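PDB 6R82: GTPase-activating protein skywalker, which acts as a GTPase-activating protein for Rab35, regulating synaptic vesicle protein recycling and turnover through endosomal trafficking, and is represented here by its TLDc domain. Local coordinates for residues Pro56-Phe69 / Leu168-Tyr182. Residues are numbered along the deposited sequence; the frame is centred on the assembly and turned at random.
Sequences PTLLMIKTCNNEVF and LCPSGDFEIRVLEVY
L58, M60 and K62 pair antiparallel with Y182, E180 and V178, joining strand 57-63 to the C-terminal strand in the β-sheet of the TLDc domain. A classic bulge interrupts this ladder, R177 and V178 both facing K62, whose carbonyl O accepts from R177 N (2.7 Å) and V178 N (3.2 Å). The chain turns a corner at R177, and beyond it strand 173-176 crosses strand 57-63 at 98°; T63 with I176 continues the pairing, followed by the bond from C64 N to E175 O. L59 and I61 share one face with V181 and L179; L179 CD1 touches both L59 CD2 and I61 CG1 (3.6 Å from the latter), and M148 of strand 146-149 packs on I61 and L179. The other face carries M60 and K62, both touching F14 of helix 13-18. There K62 runs alongside V178, its CD tight against V178 CG1, and its NZ makes a long salt bridge of 3.8 Å to E180 OE1, which Y182 OH meets from above the carboxylate plane. F69, on the neighbouring strand 68-73, turns its edge to the face of F174 in a T-shaped pair, planes at 83°, with L168 CB over one face of the F69 ring. The T63-N66 type I turn is braced by T63 OG1, which donates to E67 OE1 and accepts from E67 N. F174 CG sits between its backbone N and carbonyl carbon (chi1 55°), which turns the ring face to the F69 edge: F69 CZ stands 3.7 Å above the plane of the F174 ring, over its centre.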
loop_
_atom_site.group_PDB
_atom_site.type_symbol
_atom_site.label_atom_id
_atom_site.label_comp_id
_atom_site.label_asym_id
_atom_site.label_seq_id
_atom_site.Cartn_x
_atom_site.Cartn_y
_atom_site.Cartn_z
ATOM N N PRO A 56 1.017 -11.266 -1.643
ATOM C CA PRO A 56 0.638 -9.843 -1.625
ATOM C C PRO A 56 1.367 -9.116 -0.505
ATOM O O PRO A 56 2.116 -9.771 0.222
ATOM C CB PRO A 56 -0.857 -9.889 -1.337
ATOM C CG PRO A 56 -0.983 -11.124 -0.417
ATOM C CD PRO A 56 0.032 -12.117 -0.943
ATOM N N THR A 57 1.186 -7.802 -0.363
ATOM C CA THR A 57 1.798 -7.089 0.754
ATOM C C THR A 57 0.793 -6.115 1.346
ATOM O O THR A 57 -0.222 -5.782 0.738
ATOM C CB THR A 57 3.080 -6.319 0.361
ATOM O OG1 THR A 57 2.793 -5.419 -0.709
ATOM C CG2 THR A 57 4.189 -7.274 -0.073
ATOM N N LEU A 58 1.086 -5.677 2.558
ATOM C CA LEU A 58 0.257 -4.728 3.282
ATOM C C LEU A 58 1.134 -3.538 3.642
ATOM O O LEU A 58 2.140 -3.691 4.346
ATOM C CB LEU A 58 -0.347 -5.367 4.540
ATOM C CG LEU A 58 -1.423 -4.564 5.280
ATOM C CD1 LEU A 58 -2.556 -4.191 4.335
ATOM C CD2 LEU A 58 -1.969 -5.381 6.438
ATOM N N LEU A 59 0.764 -2.369 3.148
ATOM C CA LEU A 59 1.543 -1.155 3.342
ATOM C C LEU A 59 0.827 -0.278 4.363
ATOM O O LEU A 59 -0.373 -0.025 4.224
ATOM C CB LEU A 59 1.718 -0.422 2.008
ATOM C CG LEU A 59 2.810 0.641 1.951
ATOM C CD1 LEU A 59 3.506 0.632 0.589
ATOM C CD2 LEU A 59 2.201 1.998 2.252
ATOM N N MET A 60 1.551 0.164 5.387
ATOM C CA MET A 60 0.976 0.977 6.456
ATOM C C MET A 60 1.803 2.238 6.658
ATOM O O MET A 60 3.000 2.156 6.940
ATOM C CB MET A 60 0.893 0.195 7.765
ATOM C CG MET A 60 -0.255 0.675 8.648
ATOM S SD MET A 60 -0.642 -0.513 9.932
ATOM C CE MET A 60 -0.909 -2.011 8.964
ATOM N N ILE A 61 1.156 3.395 6.554
ATOM C CA ILE A 61 1.808 4.693 6.702
ATOM C C ILE A 61 1.306 5.352 7.976
ATOM O O ILE A 61 0.092 5.451 8.201
ATOM C CB ILE A 61 1.542 5.604 5.490
ATOM C CG1 ILE A 61 2.140 4.986 4.225
ATOM C CG2 ILE A 61 2.100 7.016 5.735
ATOM C CD1 ILE A 61 1.536 5.495 2.945
ATOM N N LYS A 62 2.240 5.818 8.797
ATOM C CA LYS A 62 1.943 6.657 9.952
ATOM C C LYS A 62 2.535 8.039 9.672
ATOM O O LYS A 62 3.757 8.179 9.534
ATOM C CB LYS A 62 2.512 6.037 11.229
ATOM C CG LYS A 62 1.746 4.783 11.730
ATOM C CD LYS A 62 2.694 3.651 12.163
ATOM C CE LYS A 62 2.092 2.269 11.922
ATOM N NZ LYS A 62 2.062 1.901 10.471
ATOM N N THR A 63 1.674 9.053 9.567
ATOM C CA THR A 63 2.138 10.409 9.293
ATOM C C THR A 63 2.539 11.132 10.577
ATOM O O THR A 63 2.153 10.752 11.685
ATOM C CB THR A 63 1.067 11.234 8.575
ATOM O OG1 THR A 63 0.117 11.732 9.523
ATOM C CG2 THR A 63 0.358 10.401 7.525
ATOM N N CYS A 64 3.325 12.201 10.411
ATOM C CA CYS A 64 3.684 13.047 11.546
ATOM C C CYS A 64 2.471 13.749 12.142
ATOM O O CYS A 64 2.536 14.207 13.287
ATOM C CB CYS A 64 4.732 14.079 11.126
ATOM S SG CYS A 64 6.309 13.380 10.536
ATOM N N ASN A 65 1.376 13.841 11.390
ATOM C CA ASN A 65 0.099 14.374 11.846
ATOM C C ASN A 65 -0.797 13.307 12.484
ATOM O O ASN A 65 -2.003 13.539 12.641
ATOM C CB ASN A 65 -0.628 15.038 10.666
ATOM C CG ASN A 65 -1.491 16.218 11.087
ATOM O OD1 ASN A 65 -1.229 16.868 12.100
ATOM N ND2 ASN A 65 -2.525 16.502 10.299
ATOM N N ASN A 66 -0.237 12.139 12.819
ATOM C CA ASN A 66 -0.912 11.042 13.526
ATOM C C ASN A 66 -2.060 10.419 12.733
ATOM O O ASN A 66 -2.921 9.757 13.317
ATOM C CB ASN A 66 -1.413 11.486 14.906
ATOM C CG ASN A 66 -0.352 12.213 15.700
ATOM O OD1 ASN A 66 0.666 11.630 16.079
ATOM N ND2 ASN A 66 -0.579 13.497 15.953
ATOM N N GLU A 67 -2.097 10.605 11.416
ATOM C CA GLU A 67 -3.007 9.855 10.560
ATOM C C GLU A 67 -2.375 8.517 10.181
ATOM O O GLU A 67 -1.153 8.401 10.044
ATOM C CB GLU A 67 -3.358 10.652 9.300
ATOM C CG GLU A 67 -4.057 11.981 9.578
ATOM C CD GLU A 67 -3.224 13.187 9.177
ATOM O OE1 GLU A 67 -2.187 13.003 8.499
ATOM O OE2 GLU A 67 -3.602 14.324 9.552
ATOM N N VAL A 68 -3.219 7.500 10.025
ATOM C CA VAL A 68 -2.781 6.136 9.743
ATOM C C VAL A 68 -3.626 5.602 8.602
ATOM O O VAL A 68 -4.858 5.574 8.700
ATOM C CB VAL A 68 -2.895 5.223 10.975
ATOM C CG1 VAL A 68 -2.770 3.760 10.566
ATOM C CG2 VAL A 68 -1.828 5.578 11.987
ATOM N N PHE A 69 -2.968 5.189 7.520
ATOM C CA PHE A 69 -3.644 4.664 6.342
ATOM C C PHE A 69 -2.634 3.836 5.546
ATOM O O PHE A 69 -1.462 3.726 5.915
ATOM C CB PHE A 69 -4.256 5.792 5.506
ATOM C CG PHE A 69 -3.272 6.853 5.096
ATOM C CD1 PHE A 69 -3.019 7.942 5.919
ATOM C CD2 PHE A 69 -2.598 6.759 3.886
ATOM C CE1 PHE A 69 -2.119 8.920 5.540
ATOM C CE2 PHE A 69 -1.694 7.730 3.504
ATOM C CZ PHE A 69 -1.454 8.813 4.333
ATOM N N LEU A 168 -7.033 10.553 2.109
ATOM C CA LEU A 168 -6.993 9.714 3.303
ATOM C C LEU A 168 -6.474 10.451 4.531
ATOM O O LEU A 168 -6.457 9.875 5.627
ATOM C CB LEU A 168 -6.160 8.458 3.027
ATOM C CG LEU A 168 -6.427 7.821 1.658
ATOM C CD1 LEU A 168 -5.331 6.841 1.286
ATOM C CD2 LEU A 168 -7.777 7.131 1.645
ATOM N N CYS A 169 -6.048 11.696 4.378
ATOM C CA CYS A 169 -5.919 12.638 5.478
ATOM C C CYS A 169 -6.487 13.969 4.999
ATOM O O CYS A 169 -6.540 14.220 3.790
ATOM C CB CYS A 169 -4.466 12.791 5.952
ATOM S SG CYS A 169 -3.254 13.138 4.669
ATOM N N PRO A 170 -6.950 14.824 5.925
ATOM C CA PRO A 170 -7.662 16.049 5.489
ATOM C C PRO A 170 -6.837 16.947 4.575
ATOM O O PRO A 170 -7.297 17.295 3.476
ATOM C CB PRO A 170 -8.009 16.725 6.824
ATOM C CG PRO A 170 -8.070 15.580 7.814
ATOM C CD PRO A 170 -6.943 14.687 7.393
ATOM N N SER A 171 -5.636 17.342 5.000
ATOM C CA SER A 171 -4.691 17.975 4.092
ATOM C C SER A 171 -4.295 16.996 2.990
ATOM O O SER A 171 -4.213 15.785 3.206
ATOM C CB SER A 171 -3.455 18.446 4.859
ATOM O OG SER A 171 -2.288 18.358 4.059
ATOM N N GLY A 172 -4.053 17.526 1.791
ATOM C CA GLY A 172 -3.710 16.644 0.682
ATOM C C GLY A 172 -2.310 16.058 0.715
ATOM O O GLY A 172 -1.995 15.212 -0.128
ATOM N N ASP A 173 -1.470 16.492 1.654
ATOM C CA ASP A 173 -0.075 16.092 1.763
ATOM C C ASP A 173 0.183 15.508 3.144
ATOM O O ASP A 173 -0.649 15.600 4.051
ATOM C CB ASP A 173 0.872 17.282 1.555
ATOM C CG ASP A 173 0.452 18.177 0.414
ATOM O OD1 ASP A 173 0.005 17.649 -0.632
ATOM O OD2 ASP A 173 0.566 19.412 0.566
ATOM N N PHE A 174 1.372 14.934 3.307
ATOM C CA PHE A 174 1.767 14.398 4.599
ATOM C C PHE A 174 3.268 14.182 4.607
ATOM O O PHE A 174 3.911 14.091 3.558
ATOM C CB PHE A 174 1.029 13.087 4.928
ATOM C CG PHE A 174 1.176 12.007 3.878
ATOM C CD1 PHE A 174 2.208 11.079 3.948
ATOM C CD2 PHE A 174 0.272 11.916 2.826
ATOM C CE1 PHE A 174 2.336 10.091 2.982
ATOM C CE2 PHE A 174 0.397 10.937 1.865
ATOM C CZ PHE A 174 1.431 10.024 1.938
ATOM N N GLU A 175 3.816 14.122 5.812
ATOM C CA GLU A 175 5.168 13.651 6.040
ATOM C C GLU A 175 5.091 12.311 6.754
ATOM O O GLU A 175 4.252 12.120 7.641
ATOM C CB GLU A 175 5.982 14.637 6.871
ATOM C CG GLU A 175 7.476 14.482 6.681
ATOM C CD GLU A 175 8.274 15.170 7.761
ATOM O OE1 GLU A 175 7.652 15.780 8.655
ATOM O OE2 GLU A 175 9.521 15.102 7.719
ATOM N N ILE A 176 5.963 11.390 6.361
ATOM C CA ILE A 176 5.931 10.021 6.859
ATOM C C ILE A 176 6.745 9.949 8.142
ATOM O O ILE A 176 7.949 10.223 8.139
ATOM C CB ILE A 176 6.465 9.039 5.806
ATOM C CG1 ILE A 176 5.503 8.999 4.617
ATOM C CG2 ILE A 176 6.655 7.644 6.413
ATOM C CD1 ILE A 176 6.155 9.323 3.291
ATOM N N ARG A 177 6.084 9.592 9.242
ATOM C CA ARG A 177 6.813 9.310 10.471
ATOM C C ARG A 177 7.408 7.910 10.434
ATOM O O ARG A 177 8.586 7.718 10.748
ATOM C CB ARG A 177 5.901 9.470 11.685
ATOM C CG ARG A 177 6.671 9.556 12.990
ATOM C CD ARG A 177 5.794 9.228 14.185
ATOM N NE ARG A 177 4.565 10.017 14.204
ATOM C CZ ARG A 177 3.835 10.238 15.296
ATOM N NH1 ARG A 177 4.216 9.733 16.467
ATOM N NH2 ARG A 177 2.726 10.965 15.221
ATOM N N VAL A 178 6.608 6.919 10.050
ATOM C CA VAL A 178 7.117 5.569 9.839
ATOM C C VAL A 178 6.285 4.896 8.755
ATOM O O VAL A 178 5.068 5.098 8.653
ATOM C CB VAL A 178 7.148 4.762 11.157
ATOM C CG1 VAL A 178 5.806 4.812 11.840
ATOM C CG2 VAL A 178 7.582 3.309 10.904
ATOM N N LEU A 179 6.969 4.147 7.902
ATOM C CA LEU A 179 6.326 3.295 6.918
ATOM C C LEU A 179 6.687 1.847 7.218
ATOM O O LEU A 179 7.844 1.543 7.523
ATOM C CB LEU A 179 6.751 3.673 5.499
ATOM C CG LEU A 179 6.150 2.739 4.450
ATOM C CD1 LEU A 179 5.384 3.536 3.436
ATOM C CD2 LEU A 179 7.251 1.949 3.787
ATOM N N GLU A 180 5.686 0.967 7.143
ATOM C CA GLU A 180 5.858 -0.460 7.373
ATOM C C GLU A 180 5.244 -1.247 6.223
ATOM O O GLU A 180 4.178 -0.887 5.717
ATOM C CB GLU A 180 5.204 -0.889 8.697
ATOM C CG GLU A 180 6.063 -0.586 9.930
ATOM C CD GLU A 180 5.333 -0.828 11.258
ATOM O OE1 GLU A 180 4.113 -1.145 11.238
ATOM O OE2 GLU A 180 5.991 -0.688 12.322
ATOM N N VAL A 181 5.922 -2.325 5.818
ATOM C CA VAL A 181 5.411 -3.252 4.812
ATOM C C VAL A 181 5.447 -4.665 5.388
ATOM O O VAL A 181 6.485 -5.104 5.890
ATOM C CB VAL A 181 6.217 -3.196 3.497
ATOM C CG1 VAL A 181 5.503 -4.022 2.413
ATOM C CG2 VAL A 181 6.387 -1.758 3.035
ATOM N N TYR A 182 4.320 -5.369 5.305
ATOM C CA TYR A 182 4.191 -6.749 5.752
ATOM C C TYR A 182 4.001 -7.660 4.552
ATOM O O TYR A 182 3.341 -7.283 3.583
ATOM C CB TYR A 182 2.998 -6.912 6.717
ATOM C CG TYR A 182 3.198 -6.172 8.023
ATOM C CD1 TYR A 182 2.843 -4.830 8.145
ATOM C CD2 TYR A 182 3.762 -6.805 9.122
ATOM C CE1 TYR A 182 3.044 -4.137 9.338
ATOM C CE2 TYR A 182 3.976 -6.120 10.313
ATOM C CZ TYR A 182 3.609 -4.786 10.413
ATOM O OH TYR A 182 3.810 -4.107 11.596
#